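Local coordinates for protein Alpha/beta hydrolase (Streptomyces albidoflavus, PDB 6KSU) that probably cyclises nonribosomal peptides by macrolactamization, joining the two ends of the chain in a heterochiral coupling, as a cyclase of the penicillin-binding-protein type, at residues Q130-T135 / T177-L182; S419-R424 / S437-A442; H42-A47 / S352-K357; M313-G318 / G374-P379. One frame throughout, in Å; residues are numbered along the deposited sequence.

Contact 1 (Q130-T135 / T177-L182); sequences QLLSHT and TGYCLL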
loop_
_atom_site.group_PDB
_atom_site.type_symbol
_atom_site.label_atom_id
_atom_site.label_comp_id
_atom_site.label_asym_id
_atom_site.label_seq_id
_atom_site.Cartn_x
_atom_site.Cartn_y
_atom_site.Cartn_z
ATOM N N GLN A 130 -1.473 -16.111 2.562
ATOM C CA GLN A 130 -1.517 -15.230 3.720
ATOM C C GLN A 130 -0.587 -14.040 3.557
ATOM O O GLN A 130 -0.899 -12.951 4.040
ATOM C CB GLN A 130 -1.148 -15.997 4.989
ATOM C CG GLN A 130 -2.105 -17.138 5.327
ATOM C CD GLN A 130 -1.519 -18.099 6.346
ATOM O OE1 GLN A 130 -0.303 -18.196 6.492
ATOM N NE2 GLN A 130 -2.384 -18.826 7.047
ATOM N N LEU A 131 0.585 -14.246 2.948
ATOM C CA LEU A 131 1.492 -13.128 2.723
ATOM C C LEU A 131 0.831 -12.073 1.839
ATOM O O LEU A 131 0.760 -10.895 2.210
ATOM C CB LEU A 131 2.805 -13.614 2.110
ATOM C CG LEU A 131 3.742 -14.466 2.980
ATOM C CD1 LEU A 131 4.941 -14.864 2.137
ATOM C CD2 LEU A 131 4.206 -13.737 4.202
ATOM N N LEU A 132 0.265 -12.500 0.713
ATOM C CA LEU A 132 -0.396 -11.578 -0.209
ATOM C C LEU A 132 -1.428 -10.708 0.496
ATOM O O LEU A 132 -1.618 -9.533 0.136
ATOM C CB LEU A 132 -1.086 -12.365 -1.339
ATOM C CG LEU A 132 -0.362 -12.710 -2.659
ATOM C CD1 LEU A 132 0.183 -11.482 -3.391
ATOM C CD2 LEU A 132 0.743 -13.685 -2.502
ATOM N N SER A 133 -2.096 -11.268 1.502
ATOM C CA SER A 133 -3.263 -10.664 2.119
ATOM C C SER A 133 -2.935 -10.018 3.449
ATOM O O SER A 133 -3.841 -9.519 4.123
ATOM C CB SER A 133 -4.367 -11.720 2.296
ATOM O OG SER A 133 -3.921 -12.817 3.079
ATOM N N HIS A 134 -1.663 -10.036 3.840
ATOM C CA HIS A 134 -1.223 -9.486 5.117
ATOM C C HIS A 134 -1.871 -10.221 6.294
ATOM O O HIS A 134 -2.173 -9.632 7.335
ATOM C CB HIS A 134 -1.485 -7.977 5.200
ATOM C CG HIS A 134 -0.798 -7.186 4.130
ATOM N ND1 HIS A 134 0.538 -6.841 4.198
ATOM C CD2 HIS A 134 -1.254 -6.686 2.957
ATOM C CE1 HIS A 134 0.874 -6.170 3.114
ATOM N NE2 HIS A 134 -0.198 -6.054 2.349
ATOM N N THR A 135 -2.101 -11.517 6.153
ATOM C CA THR A 135 -2.692 -12.282 7.242
ATOM C C THR A 135 -1.732 -13.349 7.737
ATOM O O THR A 135 -2.160 -14.385 8.235
ATOM C CB THR A 135 -4.012 -12.922 6.814
ATOM O OG1 THR A 135 -3.815 -13.647 5.601
ATOM C CG2 THR A 135 -5.097 -11.884 6.623
ATOM N N THR A 177 7.441 -6.376 5.248
ATOM C CA THR A 177 8.299 -7.549 5.334
ATOM C C THR A 177 7.622 -8.772 4.739
ATOM O O THR A 177 8.278 -9.612 4.109
ATOM C CB THR A 177 8.658 -7.785 6.797
ATOM O OG1 THR A 177 9.177 -6.563 7.343
ATOM C CG2 THR A 177 9.688 -8.904 6.938
ATOM N N GLY A 178 6.310 -8.890 4.928
ATOM C CA GLY A 178 5.593 -9.975 4.286
ATOM C C GLY A 178 5.802 -9.982 2.784
ATOM O O GLY A 178 5.969 -11.043 2.168
ATOM N N TYR A 179 5.835 -8.800 2.174
ATOM C CA TYR A 179 6.022 -8.784 0.738
ATOM C C TYR A 179 7.484 -8.954 0.366
ATOM O O TYR A 179 7.780 -9.541 -0.677
ATOM C CB TYR A 179 5.423 -7.518 0.143
ATOM C CG TYR A 179 3.992 -7.749 -0.305
ATOM C CD1 TYR A 179 3.657 -7.762 -1.660
ATOM C CD2 TYR A 179 2.979 -7.983 0.628
ATOM C CE1 TYR A 179 2.356 -7.978 -2.072
ATOM C CE2 TYR A 179 1.663 -8.210 0.217
ATOM C CZ TYR A 179 1.369 -8.197 -1.137
ATOM O OH TYR A 179 0.086 -8.408 -1.561
ATOM N N CYS A 180 8.405 -8.520 1.227
ATOM C CA CYS A 180 9.807 -8.820 0.972
ATOM C C CYS A 180 10.049 -10.322 0.986
ATOM O O CYS A 180 10.873 -10.831 0.217
ATOM C CB CYS A 180 10.681 -8.102 1.990
ATOM S SG CYS A 180 10.495 -6.292 1.910
ATOM N N LEU A 181 9.318 -11.053 1.833
ATOM C CA LEU A 181 9.360 -12.513 1.769
ATOM C C LEU A 181 8.777 -13.029 0.464
ATOM O O LEU A 181 9.212 -14.070 -0.040
ATOM C CB LEU A 181 8.606 -13.126 2.947
ATOM C CG LEU A 181 9.298 -13.080 4.301
ATOM C CD1 LEU A 181 8.320 -13.476 5.409
ATOM C CD2 LEU A 181 10.523 -13.986 4.283
ATOM N N LEU A 182 7.791 -12.326 -0.099
ATOM C CA LEU A 182 7.293 -12.735 -1.404
ATOM C C LEU A 182 8.382 -12.610 -2.467
ATOM O O LEU A 182 8.412 -13.397 -3.424
ATOM C CB LEU A 182 6.051 -11.922 -1.758
ATOM C CG LEU A 182 4.761 -12.371 -1.054
ATOM C CD1 LEU A 182 3.613 -11.372 -1.222
ATOM C CD2 LEU A 182 4.350 -13.769 -1.558
HETATM O O HOH W 1 -0.957 -5.430 -0.457
#
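One hydrogen bond links the two helices: the phenol of Tyr-179 donates OH to Leu-132 O at 2.7 Å, in the plane of that carbonyl and on a lone pair. The acceptor sits at the end of helix 128-132, where His-134, at positive phi, closes a Schellman motif, with Thr-135 N bonded to Gln-130 O and His-134 N to Leu-131 O. The imidazole of His-134 and the phenol lie at 25° to each other but slid apart, centroids 5.2 Å apart, with His-134 NE2 3.6 Å from Tyr-179 CE2; a water bound at the imidazole edge gives a weak bond to Tyr-179 OH. In this penicillin-binding-protein-like fold the phenol also touches Lys-86 of a putative SxxK motif, and His-134 stacks on Tyr-174, whose hydroxyl would be the second on that lysine, so the contact backs what is probably the active site. The remaining contacts are apolar. Leu-131 and Leu-182 run alongside each other, head to tail, Leu-131 CD1 lying 3.9 Å from Leu-182 CD2, while Leu-132 crosses Leu-182 at about a right angle, Leu-132 CD2 3.7 Å from Leu-182 CD2. Leu-182 CD1 rests 3.5 Å above the centre of the Tyr-179 ring. Leu-131 CD2 lies against the Gly-178 backbone.

Contact 2 (S419-R424 / S437-A442); sequences SYSDYR and SGEPGA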
loop_
_atom_site.group_PDB
_atom_site.type_symbol
_atom_site.label_atom_id
_atom_site.label_comp_id
_atom_site.label_asym_id
_atom_site.label_seq_id
_atom_site.Cartn_x
_atom_site.Cartn_y
_atom_site.Cartn_z
ATOM N N SER A 419 8.103 8.866 22.440
ATOM C CA SER A 419 8.482 10.276 22.459
ATOM C C SER A 419 7.283 11.191 22.288
ATOM O O SER A 419 7.449 12.349 21.898
ATOM C CB SER A 419 9.524 10.573 21.381
ATOM O OG SER A 419 10.576 9.616 21.431
ATOM N N TYR A 420 6.077 10.700 22.561
ATOM C CA TYR A 420 4.864 11.483 22.392
ATOM C C TYR A 420 4.215 11.729 23.739
ATOM O O TYR A 420 4.384 10.946 24.680
ATOM C CB TYR A 420 3.842 10.786 21.489
ATOM C CG TYR A 420 4.162 10.807 20.023
ATOM C CD1 TYR A 420 3.262 11.329 19.106
ATOM C CD2 TYR A 420 5.354 10.292 19.550
ATOM C CE1 TYR A 420 3.552 11.341 17.750
ATOM C CE2 TYR A 420 5.653 10.300 18.206
ATOM C CZ TYR A 420 4.748 10.826 17.309
ATOM O OH TYR A 420 5.052 10.828 15.967
ATOM N N SER A 421 3.445 12.817 23.801
ATOM C CA SER A 421 2.502 13.018 24.891
ATOM C C SER A 421 1.575 11.806 25.042
ATOM O O SER A 421 1.257 11.098 24.077
ATOM C CB SER A 421 1.689 14.290 24.642
ATOM O OG SER A 421 2.491 15.457 24.778
ATOM N N ASP A 422 1.168 11.547 26.278
ATOM C CA ASP A 422 0.195 10.502 26.546
ATOM C C ASP A 422 -1.116 10.809 25.830
ATOM O O ASP A 422 -1.514 11.968 25.700
ATOM C CB ASP A 422 -0.052 10.380 28.053
ATOM C CG ASP A 422 1.151 9.872 28.807
ATOM O OD1 ASP A 422 2.181 9.552 28.183
ATOM O OD2 ASP A 422 1.058 9.769 30.047
ATOM N N TYR A 423 -1.787 9.763 25.340
ATOM C CA TYR A 423 -3.123 9.924 24.778
ATOM C C TYR A 423 -4.170 9.534 25.829
ATOM O O TYR A 423 -3.996 8.554 26.558
ATOM C CB TYR A 423 -3.337 9.068 23.513
ATOM C CG TYR A 423 -2.380 9.209 22.324
ATOM C CD1 TYR A 423 -2.809 9.762 21.110
ATOM C CD2 TYR A 423 -1.079 8.727 22.392
ATOM C CE1 TYR A 423 -1.940 9.860 20.011
ATOM C CE2 TYR A 423 -0.214 8.803 21.296
ATOM C CZ TYR A 423 -0.641 9.375 20.123
ATOM O OH TYR A 423 0.235 9.439 19.069
ATOM N N ARG A 424 -5.254 10.299 25.916
ATOM C CA ARG A 424 -6.389 9.825 26.697
ATOM C C ARG A 424 -7.132 8.745 25.905
ATOM O O ARG A 424 -7.480 8.946 24.734
ATOM C CB ARG A 424 -7.330 10.974 27.063
ATOM C CG ARG A 424 -6.646 12.197 27.687
ATOM C CD ARG A 424 -7.606 12.979 28.585
ATOM N NE ARG A 424 -8.084 12.142 29.694
ATOM C CZ ARG A 424 -7.804 12.334 30.990
ATOM N NH1 ARG A 424 -7.043 13.354 31.386
ATOM N NH2 ARG A 424 -8.293 11.494 31.901
ATOM N N SER A 437 -4.757 12.790 21.690
ATOM C CA SER A 437 -3.416 13.190 22.103
ATOM C C SER A 437 -3.438 14.421 22.982
ATOM O O SER A 437 -4.261 15.319 22.794
ATOM C CB SER A 437 -2.523 13.508 20.923
ATOM O OG SER A 437 -1.255 13.854 21.448
ATOM N N GLY A 438 -2.508 14.459 23.943
ATOM C CA GLY A 438 -2.372 15.631 24.790
ATOM C C GLY A 438 -1.665 16.790 24.121
ATOM O O GLY A 438 -1.719 17.913 24.625
ATOM N N GLU A 439 -0.992 16.532 23.000
ATOM C CA GLU A 439 -0.428 17.582 22.169
ATOM C C GLU A 439 -1.277 17.752 20.914
ATOM O O GLU A 439 -1.430 16.786 20.144
ATOM C CB GLU A 439 1.019 17.257 21.804
ATOM C CG GLU A 439 1.271 15.866 21.216
ATOM C CD GLU A 439 2.749 15.572 21.019
ATOM O OE1 GLU A 439 3.460 15.244 21.997
ATOM O OE2 GLU A 439 3.217 15.704 19.882
ATOM N N PRO A 440 -1.828 18.951 20.665
ATOM C CA PRO A 440 -2.772 19.135 19.539
ATOM C C PRO A 440 -2.147 18.990 18.158
ATOM O O PRO A 440 -2.881 18.824 17.173
ATOM C CB PRO A 440 -3.284 20.566 19.754
ATOM C CG PRO A 440 -2.129 21.255 20.462
ATOM C CD PRO A 440 -1.571 20.214 21.382
ATOM N N GLY A 441 -0.833 19.076 18.036
ATOM C CA GLY A 441 -0.323 18.811 16.710
ATOM C C GLY A 441 -0.151 17.342 16.393
ATOM O O GLY A 441 0.439 16.988 15.371
ATOM N N ALA A 442 -0.618 16.447 17.254
ATOM C CA ALA A 442 -0.455 15.033 16.974
ATOM C C ALA A 442 -1.793 14.427 16.577
ATOM O O ALA A 442 -2.856 14.903 16.976
ATOM C CB ALA A 442 0.150 14.303 18.171
HETATM O O HOH W 2 0.769 12.265 21.653
#
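Glu-439 reaches across to Ser-421 from the loop that follows strand 432-437, at the margin of the C-terminal antiparallel barrel, where strand 420-427 pairs with 432-437. Glu-439 CB lies 3.8 Å from Ser-421 OG. CG, placed between the backbone N and the carbonyl carbon (chi1 51°), lies alongside Ser-421 CB, and the extended chain beyond it carries the carboxylate to the backbone of Ser-421. There OE1 accepts two bonds. Ser-421 N approaches from above the carboxylate plane, 41° out of it, at 3.0 Å from Glu-439 OE1 and with a nearly straight N-H; Ser-421 OG comes to the anti lone pair. Two donors from one residue thus grip one oxygen, which limits how the carboxylate can turn. OE2 lies obliquely to the Tyr-420 ring, whose edge meets Ala-442 CB. Gly-438 N donates to Asp-422 O at 3.2 Å, and Tyr-423 and Ser-437 form a non-hydrogen-bonded antiparallel pair, with Tyr-423 CD1 3.6 Å from Ser-437 CA. The Tyr-423 hydroxyl is bonded to Arg-417. Ser-437 OG accepts from Glu-439 N in an ST turn and also holds a water, which sits over one face of the Tyr-423 ring, toward its rim, and donates to Ser-421 O at 2.7 Å.

Contact 3 (H42-A47 / S352-K357); sequences HRVTGA and STAGPK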
loop_
_atom_site.group_PDB
_atom_site.type_symbol
_atom_site.label_atom_id
_atom_site.label_comp_id
_atom_site.label_asym_id
_atom_site.label_seq_id
_atom_site.Cartn_x
_atom_site.Cartn_y
_atom_site.Cartn_z
ATOM N N HIS A 42 -3.202 22.957 -4.683
ATOM C CA HIS A 42 -2.384 22.362 -3.622
ATOM C C HIS A 42 -0.883 22.506 -3.883
ATOM O O HIS A 42 -0.070 22.010 -3.093
ATOM C CB HIS A 42 -2.748 20.879 -3.420
ATOM C CG HIS A 42 -4.176 20.653 -3.014
ATOM N ND1 HIS A 42 -4.732 21.228 -1.893
ATOM C CD2 HIS A 42 -5.172 19.952 -3.605
ATOM C CE1 HIS A 42 -6.005 20.882 -1.804
ATOM N NE2 HIS A 42 -6.298 20.111 -2.834
ATOM N N ARG A 43 -0.505 23.191 -4.962
ATOM C CA ARG A 43 0.890 23.451 -5.324
ATOM C C ARG A 43 1.758 22.190 -5.277
ATOM O O ARG A 43 2.833 22.149 -4.674
ATOM C CB ARG A 43 1.458 24.575 -4.468
ATOM C CG ARG A 43 0.890 25.930 -4.892
ATOM C CD ARG A 43 1.938 27.043 -4.800
ATOM N NE ARG A 43 2.745 26.950 -3.585
ATOM C CZ ARG A 43 2.253 27.010 -2.352
ATOM N NH1 ARG A 43 0.952 27.180 -2.155
ATOM N NH2 ARG A 43 3.067 26.907 -1.311
ATOM N N VAL A 44 1.287 21.163 -5.989
ATOM C CA VAL A 44 2.086 19.973 -6.256
ATOM C C VAL A 44 3.187 20.292 -7.258
ATOM O O VAL A 44 2.939 20.938 -8.283
ATOM C CB VAL A 44 1.168 18.858 -6.773
ATOM C CG1 VAL A 44 1.967 17.621 -7.060
ATOM C CG2 VAL A 44 0.073 18.588 -5.720
ATOM N N THR A 45 4.413 19.837 -6.966
ATOM C CA THR A 45 5.528 20.062 -7.887
ATOM C C THR A 45 5.231 19.512 -9.276
ATOM O O THR A 45 5.415 20.210 -10.283
ATOM C CB THR A 45 6.828 19.449 -7.360
ATOM O OG1 THR A 45 7.077 19.911 -6.025
ATOM C CG2 THR A 45 7.997 19.901 -8.240
ATOM N N GLY A 46 4.778 18.264 -9.352
ATOM C CA GLY A 46 4.474 17.607 -10.613
ATOM C C GLY A 46 3.580 16.418 -10.345
ATOM O O GLY A 46 3.533 15.881 -9.230
ATOM N N ALA A 47 2.839 16.020 -11.373
ATOM C CA ALA A 47 1.875 14.952 -11.156
ATOM C C ALA A 47 1.518 14.323 -12.486
ATOM O O ALA A 47 1.660 14.934 -13.553
ATOM C CB ALA A 47 0.616 15.473 -10.434
ATOM N N SER A 352 5.249 15.744 -4.630
ATOM C CA SER A 352 5.456 16.572 -3.441
ATOM C C SER A 352 4.616 16.040 -2.275
ATOM O O SER A 352 3.662 15.288 -2.461
ATOM C CB SER A 352 5.127 18.047 -3.692
ATOM O OG SER A 352 3.729 18.218 -3.753
ATOM N N THR A 353 4.969 16.461 -1.057
ATOM C CA THR A 353 4.215 16.046 0.116
ATOM C C THR A 353 2.734 16.414 0.026
ATOM O O THR A 353 1.934 15.869 0.788
ATOM C CB THR A 353 4.842 16.644 1.397
ATOM O OG1 THR A 353 5.102 18.040 1.217
ATOM C CG2 THR A 353 6.151 15.954 1.715
ATOM N N ALA A 354 2.336 17.287 -0.897
ATOM C CA ALA A 354 0.919 17.603 -1.049
ATOM C C ALA A 354 0.149 16.572 -1.867
ATOM O O ALA A 354 -1.084 16.682 -1.973
ATOM C CB ALA A 354 0.745 18.979 -1.695
ATOM N N GLY A 355 0.837 15.596 -2.462
ATOM C CA GLY A 355 0.194 14.501 -3.161
ATOM C C GLY A 355 -1.038 13.926 -2.489
ATOM O O GLY A 355 -2.096 13.788 -3.116
ATOM N N PRO A 356 -0.931 13.569 -1.201
ATOM C CA PRO A 356 -2.109 13.021 -0.504
ATOM C C PRO A 356 -3.317 13.936 -0.495
ATOM O O PRO A 356 -4.435 13.445 -0.687
ATOM C CB PRO A 356 -1.578 12.771 0.911
ATOM C CG PRO A 356 -0.156 12.431 0.668
ATOM C CD PRO A 356 0.284 13.404 -0.388
ATOM N N LYS A 357 -3.145 15.245 -0.292
ATOM C CA LYS A 357 -4.322 16.105 -0.309
ATOM C C LYS A 357 -4.854 16.276 -1.724
ATOM O O LYS A 357 -6.066 16.403 -1.916
ATOM C CB LYS A 357 -4.002 17.452 0.357
ATOM C CG LYS A 357 -5.193 18.391 0.520
ATOM C CD LYS A 357 -6.446 17.715 1.116
ATOM C CE LYS A 357 -7.695 18.060 0.258
ATOM N NZ LYS A 357 -8.939 17.257 0.481
#
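Lys-357 sets its CG over one face of the His-42 imidazole. CG stands 3.8 Å from the ring centroid, 25° off the normal and shifted toward the rim, so that its closest ring atom is His-42 CE1; this is a CH-pi contact. Lys-357 CG is anti to its backbone N (chi1 -174°), and bends at chi2 and chi3 bring Lys-357 CE near the ring's rim, 3.9 Å from His-42 CE1. The ammonium goes on toward Glu-360, a long, weak ion pair. Beside this CH-pi contact the methyl of Ala-354 meets the backbone, Ala-354 CB 3.4 Å from His-42 O, and also Val-44 CG2 at 4.1 Å. The other arm of Val-44, CG1, turns to the hydroxyl of Ser-352, while Ser-352 CB faces Thr-45 OG1 at 3.6 Å. Ser-352 OG weakly caps the turn into helix 355-365 by accepting from Ala-354 N. The start of that helix is thus set against the link from helix 23-41 to strand 46-53 of the seven-stranded antiparallel sheet in the penicillin-binding-protein-like part. No hydrogen bond joins the two segments: dispersion and CH-pi contacts hold them, and with His-42 NE2 5.1 Å from Lys-357 NZ, the ammonium would tend to disfavour imidazole protonation.

Contact 4 (M313-G318 / G374-P379); sequences MRHGTG and GHYALP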
loop_
_atom_site.group_PDB
_atom_site.type_symbol
_atom_site.label_atom_id
_atom_site.label_comp_id
_atom_site.label_asym_id
_atom_site.label_seq_id
_atom_site.Cartn_x
_atom_site.Cartn_y
_atom_site.Cartn_z
ATOM N N MET A 313 -6.586 -3.908 -2.013
ATOM C CA MET A 313 -7.561 -3.593 -0.979
ATOM C C MET A 313 -8.891 -3.190 -1.619
ATOM O O MET A 313 -8.953 -2.838 -2.800
ATOM C CB MET A 313 -7.054 -2.455 -0.069
ATOM C CG MET A 313 -7.228 -1.040 -0.666
ATOM S SD MET A 313 -6.309 0.228 0.228
ATOM C CE MET A 313 -6.552 1.671 -0.794
ATOM N N ARG A 314 -9.953 -3.208 -0.807
ATOM C CA ARG A 314 -11.304 -2.854 -1.228
ATOM C C ARG A 314 -11.823 -1.668 -0.418
ATOM O O ARG A 314 -11.726 -1.665 0.816
ATOM C CB ARG A 314 -12.247 -4.051 -1.056
ATOM C CG ARG A 314 -13.701 -3.743 -1.334
ATOM C CD ARG A 314 -14.526 -5.011 -1.347
ATOM N NE ARG A 314 -14.587 -5.647 -0.030
ATOM C CZ ARG A 314 -15.393 -5.256 0.947
ATOM N NH1 ARG A 314 -16.201 -4.216 0.770
ATOM N NH2 ARG A 314 -15.380 -5.896 2.110
ATOM N N HIS A 315 -12.361 -0.661 -1.114
ATOM C CA HIS A 315 -13.106 0.435 -0.510
ATOM C C HIS A 315 -14.529 0.384 -1.050
ATOM O O HIS A 315 -14.729 0.393 -2.271
ATOM C CB HIS A 315 -12.458 1.791 -0.825
ATOM C CG HIS A 315 -11.183 2.043 -0.079
ATOM N ND1 HIS A 315 -10.450 3.204 -0.223
ATOM C CD2 HIS A 315 -10.498 1.277 0.804
ATOM C CE1 HIS A 315 -9.373 3.140 0.541
ATOM N NE2 HIS A 315 -9.383 1.985 1.181
ATOM N N GLY A 316 -15.520 0.333 -0.149
ATOM C CA GLY A 316 -16.904 0.164 -0.577
ATOM C C GLY A 316 -17.299 -1.297 -0.684
ATOM O O GLY A 316 -16.499 -2.213 -0.456
ATOM N N THR A 317 -18.561 -1.537 -1.063
ATOM C CA THR A 317 -18.971 -2.926 -0.840
ATOM C C THR A 317 -19.558 -3.640 -2.053
ATOM O O THR A 317 -19.256 -4.827 -2.261
ATOM C CB THR A 317 -19.961 -2.992 0.326
ATOM O OG1 THR A 317 -19.252 -2.775 1.551
ATOM C CG2 THR A 317 -20.614 -4.357 0.389
ATOM N N GLY A 318 -20.387 -2.982 -2.862
ATOM C CA GLY A 318 -21.063 -3.798 -3.861
ATOM C C GLY A 318 -20.821 -3.392 -5.295
ATOM O O GLY A 318 -19.780 -3.691 -5.895
ATOM N N GLY A 374 -14.642 5.165 -4.644
ATOM C CA GLY A 374 -15.067 4.883 -3.286
ATOM C C GLY A 374 -14.228 5.641 -2.274
ATOM O O GLY A 374 -13.084 6.020 -2.541
ATOM N N HIS A 375 -14.810 5.883 -1.107
ATOM C CA HIS A 375 -14.059 6.397 0.027
ATOM C C HIS A 375 -13.920 5.317 1.092
ATOM O O HIS A 375 -14.641 4.312 1.107
ATOM C CB HIS A 375 -14.721 7.639 0.647
ATOM C CG HIS A 375 -15.383 8.543 -0.346
ATOM N ND1 HIS A 375 -16.645 8.305 -0.847
ATOM C CD2 HIS A 375 -14.962 9.695 -0.924
ATOM C CE1 HIS A 375 -16.970 9.265 -1.695
ATOM N NE2 HIS A 375 -15.966 10.121 -1.761
ATOM N N TYR A 376 -12.963 5.535 1.983
ATOM C CA TYR A 376 -12.891 4.799 3.232
ATOM C C TYR A 376 -12.748 5.812 4.353
ATOM O O TYR A 376 -11.818 6.627 4.342
ATOM C CB TYR A 376 -11.728 3.809 3.251
ATOM C CG TYR A 376 -11.563 3.146 4.603
ATOM C CD1 TYR A 376 -12.332 2.038 4.951
ATOM C CD2 TYR A 376 -10.661 3.641 5.540
ATOM C CE1 TYR A 376 -12.191 1.432 6.171
ATOM C CE2 TYR A 376 -10.511 3.039 6.782
ATOM C CZ TYR A 376 -11.279 1.931 7.090
ATOM O OH TYR A 376 -11.146 1.339 8.324
ATOM N N ALA A 377 -13.666 5.768 5.309
ATOM C CA ALA A 377 -13.554 6.545 6.533
ATOM C C ALA A 377 -13.519 5.594 7.717
ATOM O O ALA A 377 -14.168 4.545 7.690
ATOM C CB ALA A 377 -14.717 7.534 6.676
ATOM N N LEU A 378 -12.748 5.951 8.745
ATOM C CA LEU A 378 -12.766 5.181 9.983
ATOM C C LEU A 378 -14.151 5.277 10.621
ATOM O O LEU A 378 -14.859 6.271 10.448
ATOM C CB LEU A 378 -11.719 5.699 10.975
ATOM C CG LEU A 378 -10.211 5.733 10.687
ATOM C CD1 LEU A 378 -9.706 7.169 10.625
ATOM C CD2 LEU A 378 -9.433 4.952 11.743
ATOM N N PRO A 379 -14.559 4.273 11.383
ATOM C CA PRO A 379 -15.813 4.401 12.130
ATOM C C PRO A 379 -15.712 5.492 13.186
ATOM O O PRO A 379 -14.651 5.746 13.762
ATOM C CB PRO A 379 -15.988 3.024 12.776
ATOM C CG PRO A 379 -14.593 2.479 12.858
ATOM C CD PRO A 379 -13.889 2.986 11.635
HETATM O O HOH W 3 -10.580 5.021 -2.270
#
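Tyr-376 presses its CB onto the face of the His-315 imidazole, and this is the tight part of the contact. The carbon stands 3.5 Å from the His-315 ring centroid and only 5° off the normal, nearly equidistant from all five ring atoms, the shortest approach being 3.6 Å from Tyr-376 CB to His-315 NE2. The phenol itself does not cover the imidazole: with CG anti to the backbone N (chi1 174°) it runs on past it, the two planes at 27° and the centroids 5.6 Å apart. Tyr-376 OH is bonded to Gly-303 N and His-315 NE2 to Leu-304 O. His-315 ends strand 313-315 of the seven-stranded antiparallel sheet in the penicillin-binding-protein-like domain, whereas 374-379 belongs to the linker leading from helix 355-365 toward the C-terminal barrel. Packing is looser on the Gly-374 side. No direct hydrogen bond crosses there; a water lies 2.7 Å from His-315 ND1 and donates at 2.7 Å to Gly-374 O, which lies at the imidazole edge, near its plane. His-315 CB and His-375 O come no closer than 3.9 Å, and the exposed His-375 has its CB directed away from the strand.

In the fold
Contacts 1 and 3 lie in the penicillin-binding-protein-like part of the chain, contact 4 joins its sheet to the linker, and contact 2 lies in the C-terminal barrel. Contact 1 is the one that touches the putative SxxK site, through Lys-86. Contact 3 lies on the opposite side of the chain's centre, about 30 Å away between centres, and its two segments enclose contact 1 along the sequence. Contacts 3 and 4 reach the same seven-stranded sheet, with about 10 Å between their nearest atoms, and their segments alternate along the chain. Contact 4 comes to about 8 Å from contact 1 and about 12 Å from contact 2 at the nearest atoms; segment 374-379 lies on the path to the barrel. Contacts 1 and 2 are about 32 Å apart, centre to centre.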